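Local atomic coordinates of nitrite transporter NirC (PDB entry 4FC4), a protein that moves nitrite in and out across the bacterial cytoplasmic membrane as an ion channel of the formate/nitrite transporter family. Residues Val138-Thr146 with Leu204-Ser214; Phe154-Cys165 with Leu231-Met241. All blocks are in the same frame, centred on the assembly; numbering follows the deposited sequence.

Overall arrangement
Contact 1 (138-146 with 204-214) lies toward the outer part of the subunit, its centre about 17 Å from that of the chain, while contact 2 (154-165 with 231-241) is more deeply buried, about 10 Å from it. They are neighbours in sequence: helix 137-147 is followed by helix 150-172, and helix 198-209 by helix 219-248, so the segments alternate along the chain. They share no helix and do not touch, their nearest atoms about 7 Å apart. Contact 1 joins its segments without direct hydrogen bonds, through apolar side chains and a histidine ring; contact 2 brings glycine-lined helices together and adds three inter-helix hydrogen bonds, with part of its aromatic end meeting a second subunit.

Contact 1: residues Val138-Thr146 with Leu204-Ser214; sequences VHSVALAKT and LFALSWFGHHS
His139 lays one face of its imidazole against the backbone of the turn that follows helix 198-209. His213 CA sits over that face, 4.0 Å from the centroid of the His139 ring and 19° off the normal, a CH-pi contact; His212 O lies above the same face, toward the rim. With CG anti to the carbonyl carbon (chi1 -54°), the imidazole leaves helix 137-147 toward this turn, and a weak hydrogen bond from ND1 to Val133 O adds a polar tether. The ring of Phe205 presents its edge instead: CE1 comes 3.6 Å from Ala142 O, and Thr146 CG2 approaches the same CE1 obliquely at 3.5 Å.

Within this membrane channel subunit, segment 138-146 of the short helix 137-147 crosses 204-209, the last turns of helix 198-209, at -122°, and small residues suit the crossing: the CB atoms of Ala142 and Ser208 meet at 3.7 Å. Leu204 is a knob in a hole formed by Val138, Val141, Ala142 and Lys145. Its CD2 reaches Lys145 CD at 3.6 Å, where the two side chains cross at about a right angle. The aliphatic part of the lysine thus serves as apolar cover, while its NZ forms a salt bridge with Glu196. At the other end of 138-146, Val138 CG1 packs on Leu207 CB at 4.0 Å.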
loop_
_atom_site.group_PDB
_atom_site.type_symbol
_atom_site.label_atom_id
_atom_site.label_comp_id
_atom_site.label_asym_id
_atom_site.label_seq_id
_atom_site.Cartn_x
_atom_site.Cartn_y
_atom_site.Cartn_z
ATOM N N VAL B 138 -14.870 -24.111 5.998
ATOM C CA VAL B 138 -14.201 -24.601 7.208
ATOM C C VAL B 138 -14.306 -26.119 7.237
ATOM O O VAL B 138 -13.304 -26.801 7.460
ATOM C CB VAL B 138 -14.751 -23.930 8.526
ATOM C CG1 VAL B 138 -14.558 -24.771 9.790
ATOM C CG2 VAL B 138 -14.138 -22.543 8.761
ATOM N N HIS B 139 -15.487 -26.665 6.967
ATOM C CA HIS B 139 -15.642 -28.158 6.955
ATOM C C HIS B 139 -15.036 -28.865 5.777
ATOM O O HIS B 139 -14.379 -29.900 5.971
ATOM C CB HIS B 139 -17.076 -28.585 7.180
ATOM C CG HIS B 139 -17.652 -27.993 8.414
ATOM N ND1 HIS B 139 -18.821 -27.329 8.427
ATOM C CD2 HIS B 139 -17.117 -27.880 9.697
ATOM C CE1 HIS B 139 -19.048 -26.858 9.669
ATOM N NE2 HIS B 139 -18.008 -27.202 10.446
ATOM N N SER B 140 -15.188 -28.321 4.565
ATOM C CA SER B 140 -14.656 -29.030 3.425
ATOM C C SER B 140 -13.117 -28.914 3.386
ATOM O O SER B 140 -12.410 -29.873 3.056
ATOM C CB SER B 140 -15.335 -28.607 2.144
ATOM O OG SER B 140 -15.194 -27.226 1.958
ATOM N N VAL B 141 -12.571 -27.775 3.786
ATOM C CA VAL B 141 -11.096 -27.642 3.782
ATOM C C VAL B 141 -10.431 -28.472 4.904
ATOM O O VAL B 141 -9.429 -29.130 4.656
ATOM C CB VAL B 141 -10.643 -26.152 3.750
ATOM C CG1 VAL B 141 -9.120 -25.999 3.784
ATOM C CG2 VAL B 141 -11.181 -25.523 2.506
ATOM N N ALA B 142 -11.022 -28.495 6.106
ATOM C CA ALA B 142 -10.468 -29.268 7.250
ATOM C C ALA B 142 -10.428 -30.732 6.907
ATOM O O ALA B 142 -9.402 -31.394 7.100
ATOM C CB ALA B 142 -11.283 -29.054 8.512
ATOM N N LEU B 143 -11.541 -31.224 6.351
ATOM C CA LEU B 143 -11.653 -32.651 5.989
ATOM C C LEU B 143 -10.603 -32.996 4.914
ATOM O O LEU B 143 -9.866 -33.949 5.076
ATOM C CB LEU B 143 -13.091 -33.024 5.570
ATOM C CG LEU B 143 -13.317 -34.398 4.909
ATOM C CD1 LEU B 143 -13.145 -35.548 5.894
ATOM C CD2 LEU B 143 -14.688 -34.494 4.204
ATOM N N ALA B 144 -10.482 -32.163 3.874
ATOM C CA ALA B 144 -9.478 -32.415 2.827
ATOM C C ALA B 144 -8.062 -32.447 3.443
ATOM O O ALA B 144 -7.216 -33.273 3.056
ATOM C CB ALA B 144 -9.601 -31.445 1.625
ATOM N N LYS B 145 -7.825 -31.602 4.446
ATOM C CA LYS B 145 -6.494 -31.564 5.071
ATOM C C LYS B 145 -6.250 -32.843 5.853
ATOM O O LYS B 145 -5.103 -33.283 5.935
ATOM C CB LYS B 145 -6.301 -30.362 5.966
ATOM C CG LYS B 145 -6.037 -29.044 5.240
ATOM C CD LYS B 145 -6.314 -27.890 6.193
ATOM C CE LYS B 145 -5.945 -26.535 5.626
ATOM N NZ LYS B 145 -4.504 -26.475 5.361
ATOM N N THR B 146 -7.322 -33.450 6.381
ATOM C CA THR B 146 -7.141 -34.590 7.276
ATOM C C THR B 146 -6.964 -35.920 6.577
ATOM O O THR B 146 -6.393 -36.849 7.151
ATOM C CB THR B 146 -8.316 -34.765 8.273
ATOM O OG1 THR B 146 -9.524 -35.101 7.553
ATOM C CG2 THR B 146 -8.504 -33.513 9.124
ATOM N N LEU B 204 -8.086 -24.191 12.552
ATOM C CA LEU B 204 -9.052 -24.638 11.562
ATOM C C LEU B 204 -9.694 -25.916 12.075
ATOM O O LEU B 204 -10.934 -26.073 12.017
ATOM C CB LEU B 204 -8.388 -24.888 10.224
ATOM C CG LEU B 204 -9.419 -25.338 9.207
ATOM C CD1 LEU B 204 -10.436 -24.235 8.885
ATOM C CD2 LEU B 204 -8.624 -25.807 8.011
ATOM N N PHE B 205 -8.852 -26.825 12.581
ATOM C CA PHE B 205 -9.357 -28.094 13.030
ATOM C C PHE B 205 -10.328 -27.952 14.169
ATOM O O PHE B 205 -11.288 -28.725 14.250
ATOM C CB PHE B 205 -8.244 -29.084 13.342
ATOM C CG PHE B 205 -7.477 -29.544 12.113
ATOM C CD1 PHE B 205 -8.122 -29.800 10.932
ATOM C CD2 PHE B 205 -6.096 -29.700 12.143
ATOM C CE1 PHE B 205 -7.414 -30.208 9.805
ATOM C CE2 PHE B 205 -5.384 -30.117 11.022
ATOM C CZ PHE B 205 -6.045 -30.367 9.849
ATOM N N ALA B 206 -10.134 -26.924 15.010
ATOM C CA ALA B 206 -10.943 -26.790 16.222
ATOM C C ALA B 206 -12.307 -26.190 15.805
ATOM O O ALA B 206 -13.396 -26.658 16.236
ATOM C CB ALA B 206 -10.201 -25.979 17.293
ATOM N N LEU B 207 -12.243 -25.208 14.921
ATOM C CA LEU B 207 -13.425 -24.601 14.326
ATOM C C LEU B 207 -14.335 -25.622 13.628
ATOM O O LEU B 207 -15.544 -25.639 13.843
ATOM C CB LEU B 207 -12.977 -23.568 13.290
ATOM C CG LEU B 207 -12.399 -22.256 13.805
ATOM C CD1 LEU B 207 -11.960 -21.451 12.602
ATOM C CD2 LEU B 207 -13.407 -21.494 14.688
ATOM N N SER B 208 -13.774 -26.473 12.775
ATOM C CA SER B 208 -14.596 -27.500 12.194
ATOM C C SER B 208 -15.111 -28.464 13.277
ATOM O O SER B 208 -16.292 -28.891 13.250
ATOM C CB SER B 208 -13.879 -28.240 11.066
ATOM O OG SER B 208 -14.790 -29.179 10.523
ATOM N N TRP B 209 -14.257 -28.785 14.249
ATOM C CA TRP B 209 -14.652 -29.724 15.320
ATOM C C TRP B 209 -15.837 -29.226 16.101
ATOM O O TRP B 209 -16.755 -30.008 16.411
ATOM C CB TRP B 209 -13.484 -30.041 16.261
ATOM C CG TRP B 209 -13.805 -31.161 17.222
ATOM C CD1 TRP B 209 -13.975 -31.073 18.602
ATOM C CD2 TRP B 209 -14.035 -32.587 16.900
ATOM N NE1 TRP B 209 -14.279 -32.303 19.148
ATOM C CE2 TRP B 209 -14.330 -33.259 18.193
ATOM C CE3 TRP B 209 -14.020 -33.352 15.725
ATOM C CZ2 TRP B 209 -14.593 -34.630 18.277
ATOM C CZ3 TRP B 209 -14.282 -34.736 15.826
ATOM C CH2 TRP B 209 -14.562 -35.353 17.077
ATOM N N PHE B 210 -15.841 -27.920 16.423
ATOM C CA PHE B 210 -16.929 -27.350 17.220
ATOM C C PHE B 210 -18.153 -27.047 16.351
ATOM O O PHE B 210 -19.146 -26.566 16.838
ATOM C CB PHE B 210 -16.505 -26.069 17.968
ATOM C CG PHE B 210 -15.328 -26.244 18.911
ATOM C CD1 PHE B 210 -15.221 -27.376 19.746
ATOM C CD2 PHE B 210 -14.334 -25.244 18.985
ATOM C CE1 PHE B 210 -14.123 -27.530 20.585
ATOM C CE2 PHE B 210 -13.251 -25.377 19.837
ATOM C CZ PHE B 210 -13.139 -26.521 20.647
ATOM N N GLY B 211 -18.097 -27.309 15.062
ATOM C CA GLY B 211 -19.213 -26.953 14.210
ATOM C C GLY B 211 -19.868 -28.205 13.704
ATOM O O GLY B 211 -19.609 -29.294 14.227
ATOM N N HIS B 212 -20.676 -28.031 12.670
ATOM C CA HIS B 212 -21.469 -29.069 12.096
ATOM C C HIS B 212 -20.599 -29.759 11.058
ATOM O O HIS B 212 -20.810 -29.610 9.850
ATOM C CB HIS B 212 -22.704 -28.383 11.507
ATOM C CG HIS B 212 -23.789 -29.324 10.983
ATOM N ND1 HIS B 212 -24.170 -30.444 11.627
ATOM C CD2 HIS B 212 -24.605 -29.235 9.830
ATOM C CE1 HIS B 212 -25.153 -31.047 10.922
ATOM N NE2 HIS B 212 -25.408 -30.300 9.825
ATOM N N HIS B 213 -19.591 -30.513 11.499
ATOM C CA HIS B 213 -18.718 -31.255 10.566
ATOM C C HIS B 213 -19.327 -32.598 10.189
ATOM O O HIS B 213 -20.208 -33.100 10.886
ATOM C CB HIS B 213 -17.349 -31.473 11.193
ATOM C CG HIS B 213 -17.406 -32.201 12.510
ATOM N ND1 HIS B 213 -17.423 -33.549 12.591
ATOM C CD2 HIS B 213 -17.499 -31.727 13.825
ATOM C CE1 HIS B 213 -17.518 -33.934 13.889
ATOM N NE2 HIS B 213 -17.572 -32.827 14.647
ATOM N N SER B 214 -18.869 -33.205 9.097
ATOM C CA SER B 214 -19.385 -34.505 8.720
ATOM C C SER B 214 -18.792 -35.634 9.605
ATOM O O SER B 214 -17.889 -35.408 10.416
ATOM C CB SER B 214 -19.112 -34.779 7.239
ATOM O OG SER B 214 -17.787 -35.243 7.070
#

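Contact 2: residues Phe154-Cys165 with Leu231-Met241; sequences FFKGALCNWLVC and LGNTLSGVVFM
Glycine-mediated close packing of two transmembrane helices defines this contact in the formate/nitrite transporter fold: segments 154-165 of helix 150-172 and 231-241 of helix 219-248 run in broadly the same direction, crossing at -42° with axes 6.5 Å apart at closest approach. Gly157, Ala158 and Gly232 allow this approach, because there is little or no side chain between the backbones. Gly232 CA lies 3.4 Å from Phe154 O in a CA-H...O contact and also covers one face of the Phe154 ring, while Leu235 CD2 meets that ring obliquely.

Polar side chains then bind backbone carbonyls of the opposite helix. Asn233 ND2 donates to Gly157 O (2.7 Å), which also accepts Asn161 N from the other face of the carbonyl plane. In return, Asn161 ND2 donates to Asn233 O at 2.7 Å, from above the carbonyl plane. The two amides, turned 52° to each other, have further partners: Asn161 ND2 bonds to Thr81 O, while Asn233 ND2 also bonds to Glu196 O and its OD1 to Ser198 N, which ties in two more parts of the subunit. Ser236 is a small knob among Gly157, Ala158, Asn161 and Trp162; chi1 of 52° sets OG between its own backbone N and carbonyl carbon, from where it donates to a lone pair of Ala158 O (2.7 Å).

Farther along, Phe240 turns its edge to the face of Trp162, the six-membered rings 4.7 Å apart between centroids, and also packs edge-to-face with Phe118 of the second subunit. Met241 SD makes a Met-aromatic contact at the indole edge, 3.8 Å from Trp162 CD1. A water accepts from Trp162 NE1 at 2.8 Å and donates to Phe240 O.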
loop_
_atom_site.group_PDB
_atom_site.type_symbol
_atom_site.label_atom_id
_atom_site.label_comp_id
_atom_site.label_asym_id
_atom_site.label_seq_id
_atom_site.Cartn_x
_atom_site.Cartn_y
_atom_site.Cartn_z
ATOM N N PHE B 154 3.632 -33.633 4.537
ATOM C CA PHE B 154 4.987 -33.302 4.974
ATOM C C PHE B 154 5.615 -32.184 4.120
ATOM O O PHE B 154 6.062 -31.158 4.625
ATOM C CB PHE B 154 5.830 -34.548 4.888
ATOM C CG PHE B 154 7.236 -34.364 5.329
ATOM C CD1 PHE B 154 7.577 -34.545 6.685
ATOM C CD2 PHE B 154 8.236 -34.074 4.387
ATOM C CE1 PHE B 154 8.885 -34.373 7.113
ATOM C CE2 PHE B 154 9.548 -33.921 4.806
ATOM C CZ PHE B 154 9.878 -34.074 6.173
ATOM N N PHE B 155 5.621 -32.394 2.806
ATOM C CA PHE B 155 6.310 -31.515 1.910
ATOM C C PHE B 155 5.606 -30.149 1.784
ATOM O O PHE B 155 6.260 -29.093 1.622
ATOM C CB PHE B 155 6.532 -32.266 0.622
ATOM C CG PHE B 155 7.656 -33.209 0.721
ATOM C CD1 PHE B 155 8.952 -32.730 0.959
ATOM C CD2 PHE B 155 7.447 -34.585 0.676
ATOM C CE1 PHE B 155 10.024 -33.625 1.090
ATOM C CE2 PHE B 155 8.512 -35.473 0.773
ATOM C CZ PHE B 155 9.807 -35.001 0.984
ATOM N N LYS B 156 4.286 -30.159 1.937
ATOM C CA LYS B 156 3.581 -28.924 2.020
ATOM C C LYS B 156 3.878 -28.164 3.289
ATOM O O LYS B 156 3.956 -26.897 3.288
ATOM C CB LYS B 156 2.101 -29.144 1.857
ATOM C CG LYS B 156 1.691 -28.890 0.447
ATOM C CD LYS B 156 0.627 -29.873 0.106
ATOM C CE LYS B 156 -0.717 -29.214 0.198
ATOM N NZ LYS B 156 -1.492 -29.722 -0.958
ATOM N N GLY B 157 4.026 -28.912 4.372
ATOM C CA GLY B 157 4.436 -28.320 5.632
ATOM C C GLY B 157 5.879 -27.813 5.560
ATOM O O GLY B 157 6.224 -26.756 6.113
ATOM N N ALA B 158 6.731 -28.539 4.843
ATOM C CA ALA B 158 8.099 -28.058 4.658
ATOM C C ALA B 158 8.051 -26.763 3.837
ATOM O O ALA B 158 8.649 -25.766 4.240
ATOM C CB ALA B 158 9.000 -29.124 4.030
ATOM N N LEU B 159 7.276 -26.735 2.752
ATOM C CA LEU B 159 7.237 -25.529 1.923
ATOM C C LEU B 159 6.621 -24.289 2.672
ATOM O O LEU B 159 7.077 -23.150 2.539
ATOM C CB LEU B 159 6.497 -25.826 0.641
ATOM C CG LEU B 159 7.272 -26.572 -0.443
ATOM C CD1 LEU B 159 6.269 -27.205 -1.392
ATOM C CD2 LEU B 159 8.264 -25.711 -1.222
ATOM N N CYS B 160 5.591 -24.534 3.468
ATOM C CA CYS B 160 5.016 -23.506 4.276
ATOM C C CYS B 160 6.057 -22.801 5.195
ATOM O O CYS B 160 6.199 -21.579 5.139
ATOM C CB CYS B 160 3.868 -24.084 5.119
ATOM S SG CYS B 160 3.347 -22.879 6.356
ATOM N N ASN B 161 6.776 -23.576 6.004
ATOM C CA ASN B 161 7.600 -23.016 7.054
ATOM C C ASN B 161 8.871 -22.385 6.551
ATOM O O ASN B 161 9.468 -21.522 7.204
ATOM C CB ASN B 161 7.917 -24.036 8.165
ATOM C CG ASN B 161 8.123 -23.346 9.507
ATOM O OD1 ASN B 161 7.520 -22.330 9.704
ATOM N ND2 ASN B 161 9.000 -23.880 10.419
ATOM N N TRP B 162 9.297 -22.830 5.391
ATOM C CA TRP B 162 10.288 -22.091 4.630
ATOM C C TRP B 162 9.812 -20.675 4.548
ATOM O O TRP B 162 10.540 -19.755 4.940
ATOM C CB TRP B 162 10.439 -22.683 3.222
ATOM C CG TRP B 162 11.856 -22.509 2.708
ATOM C CD1 TRP B 162 12.853 -21.703 3.252
ATOM C CD2 TRP B 162 12.464 -23.118 1.533
ATOM N NE1 TRP B 162 14.001 -21.779 2.531
ATOM C CE2 TRP B 162 13.838 -22.607 1.473
ATOM C CE3 TRP B 162 12.042 -24.039 0.579
ATOM C CZ2 TRP B 162 14.758 -23.032 0.476
ATOM C CZ3 TRP B 162 12.956 -24.442 -0.434
ATOM C CH2 TRP B 162 14.273 -23.939 -0.482
ATOM N N LEU B 163 8.570 -20.491 4.075
ATOM C CA LEU B 163 8.072 -19.177 3.765
ATOM C C LEU B 163 7.830 -18.386 5.069
ATOM O O LEU B 163 8.186 -17.224 5.165
ATOM C CB LEU B 163 6.800 -19.228 2.870
ATOM C CG LEU B 163 7.166 -19.305 1.391
ATOM C CD1 LEU B 163 6.005 -19.754 0.488
ATOM C CD2 LEU B 163 7.754 -17.957 0.929
ATOM N N VAL B 164 7.231 -19.022 6.069
ATOM C CA VAL B 164 6.958 -18.340 7.332
ATOM C C VAL B 164 8.278 -17.966 8.086
ATOM O O VAL B 164 8.418 -16.810 8.548
ATOM C CB VAL B 164 5.984 -19.159 8.212
ATOM C CG1 VAL B 164 5.704 -18.419 9.530
ATOM C CG2 VAL B 164 4.735 -19.455 7.411
ATOM N N CYS B 165 9.218 -18.923 8.204
ATOM C CA CYS B 165 10.575 -18.577 8.644
ATOM C C CYS B 165 11.274 -17.534 7.775
ATOM O O CYS B 165 12.045 -16.729 8.290
ATOM C CB CYS B 165 11.445 -19.800 8.778
ATOM S SG CYS B 165 10.947 -20.731 10.239
ATOM N N LEU B 231 6.076 -32.173 11.498
ATOM C CA LEU B 231 7.384 -32.697 11.088
ATOM C C LEU B 231 7.885 -31.913 9.858
ATOM O O LEU B 231 9.065 -31.568 9.781
ATOM C CB LEU B 231 7.380 -34.214 10.836
ATOM C CG LEU B 231 6.984 -35.179 11.986
ATOM C CD1 LEU B 231 6.772 -36.589 11.463
ATOM C CD2 LEU B 231 7.934 -35.212 13.183
ATOM N N GLY B 232 6.985 -31.567 8.937
ATOM C CA GLY B 232 7.410 -30.867 7.713
ATOM C C GLY B 232 7.816 -29.434 8.000
ATOM O O GLY B 232 8.838 -28.962 7.490
ATOM N N ASN B 233 7.006 -28.731 8.792
ATOM C CA ASN B 233 7.365 -27.391 9.289
ATOM C C ASN B 233 8.784 -27.396 9.909
ATOM O O ASN B 233 9.569 -26.440 9.697
ATOM C CB ASN B 233 6.366 -26.876 10.352
ATOM C CG ASN B 233 5.009 -26.488 9.789
ATOM O OD1 ASN B 233 4.032 -26.366 10.556
ATOM N ND2 ASN B 233 4.926 -26.246 8.465
ATOM N N THR B 234 9.072 -28.458 10.685
ATOM C CA THR B 234 10.307 -28.612 11.434
ATOM C C THR B 234 11.518 -28.824 10.522
ATOM O O THR B 234 12.512 -28.138 10.684
ATOM C CB THR B 234 10.198 -29.789 12.432
ATOM O OG1 THR B 234 9.032 -29.580 13.240
ATOM C CG2 THR B 234 11.425 -29.879 13.321
ATOM N N LEU B 235 11.422 -29.748 9.564
ATOM C CA LEU B 235 12.389 -29.813 8.446
ATOM C C LEU B 235 12.879 -28.452 7.878
ATOM O O LEU B 235 14.078 -28.176 7.851
ATOM C CB LEU B 235 11.863 -30.671 7.273
ATOM C CG LEU B 235 12.864 -30.741 6.114
ATOM C CD1 LEU B 235 14.200 -31.303 6.590
ATOM C CD2 LEU B 235 12.366 -31.611 4.972
ATOM N N SER B 236 11.969 -27.646 7.367
ATOM C CA SER B 236 12.346 -26.373 6.707
ATOM C C SER B 236 12.885 -25.306 7.707
ATOM O O SER B 236 13.822 -24.575 7.387
ATOM C CB SER B 236 11.205 -25.846 5.852
ATOM O OG SER B 236 9.982 -25.762 6.585
ATOM N N GLY B 237 12.346 -25.270 8.928
ATOM C CA GLY B 237 12.803 -24.350 9.953
ATOM C C GLY B 237 14.206 -24.693 10.384
ATOM O O GLY B 237 15.080 -23.838 10.380
ATOM N N VAL B 238 14.425 -25.960 10.740
ATOM C CA VAL B 238 15.711 -26.459 11.234
ATOM C C VAL B 238 16.776 -26.454 10.122
ATOM O O VAL B 238 17.881 -25.953 10.330
ATOM C CB VAL B 238 15.556 -27.883 11.861
ATOM C CG1 VAL B 238 16.901 -28.514 12.249
ATOM C CG2 VAL B 238 14.616 -27.818 13.062
ATOM N N VAL B 239 16.430 -26.980 8.942
ATOM C CA VAL B 239 17.438 -27.306 7.915
ATOM C C VAL B 239 17.549 -26.225 6.848
ATOM O O VAL B 239 18.631 -25.656 6.650
ATOM C CB VAL B 239 17.228 -28.699 7.264
ATOM C CG1 VAL B 239 18.255 -28.937 6.168
ATOM C CG2 VAL B 239 17.332 -29.826 8.282
ATOM N N PHE B 240 16.443 -25.931 6.163
ATOM C CA PHE B 240 16.519 -24.973 5.048
ATOM C C PHE B 240 16.862 -23.595 5.567
ATOM O O PHE B 240 17.564 -22.865 4.880
ATOM C CB PHE B 240 15.240 -24.854 4.213
ATOM C CG PHE B 240 14.702 -26.140 3.695
ATOM C CD1 PHE B 240 15.484 -27.307 3.626
ATOM C CD2 PHE B 240 13.382 -26.185 3.219
ATOM C CE1 PHE B 240 14.947 -28.497 3.127
ATOM C CE2 PHE B 240 12.848 -27.370 2.717
ATOM C CZ PHE B 240 13.619 -28.527 2.664
ATOM N N MET B 241 16.358 -23.228 6.746
ATOM C CA MET B 241 16.616 -21.892 7.258
ATOM C C MET B 241 17.734 -21.902 8.285
ATOM O O MET B 241 18.777 -21.283 8.063
ATOM C CB MET B 241 15.340 -21.174 7.750
ATOM C CG MET B 241 14.365 -20.801 6.635
ATOM S SD MET B 241 14.942 -19.494 5.550
ATOM C CE MET B 241 14.899 -18.097 6.691
HETATM O O HOH W 1 16.700 -20.969 2.752
#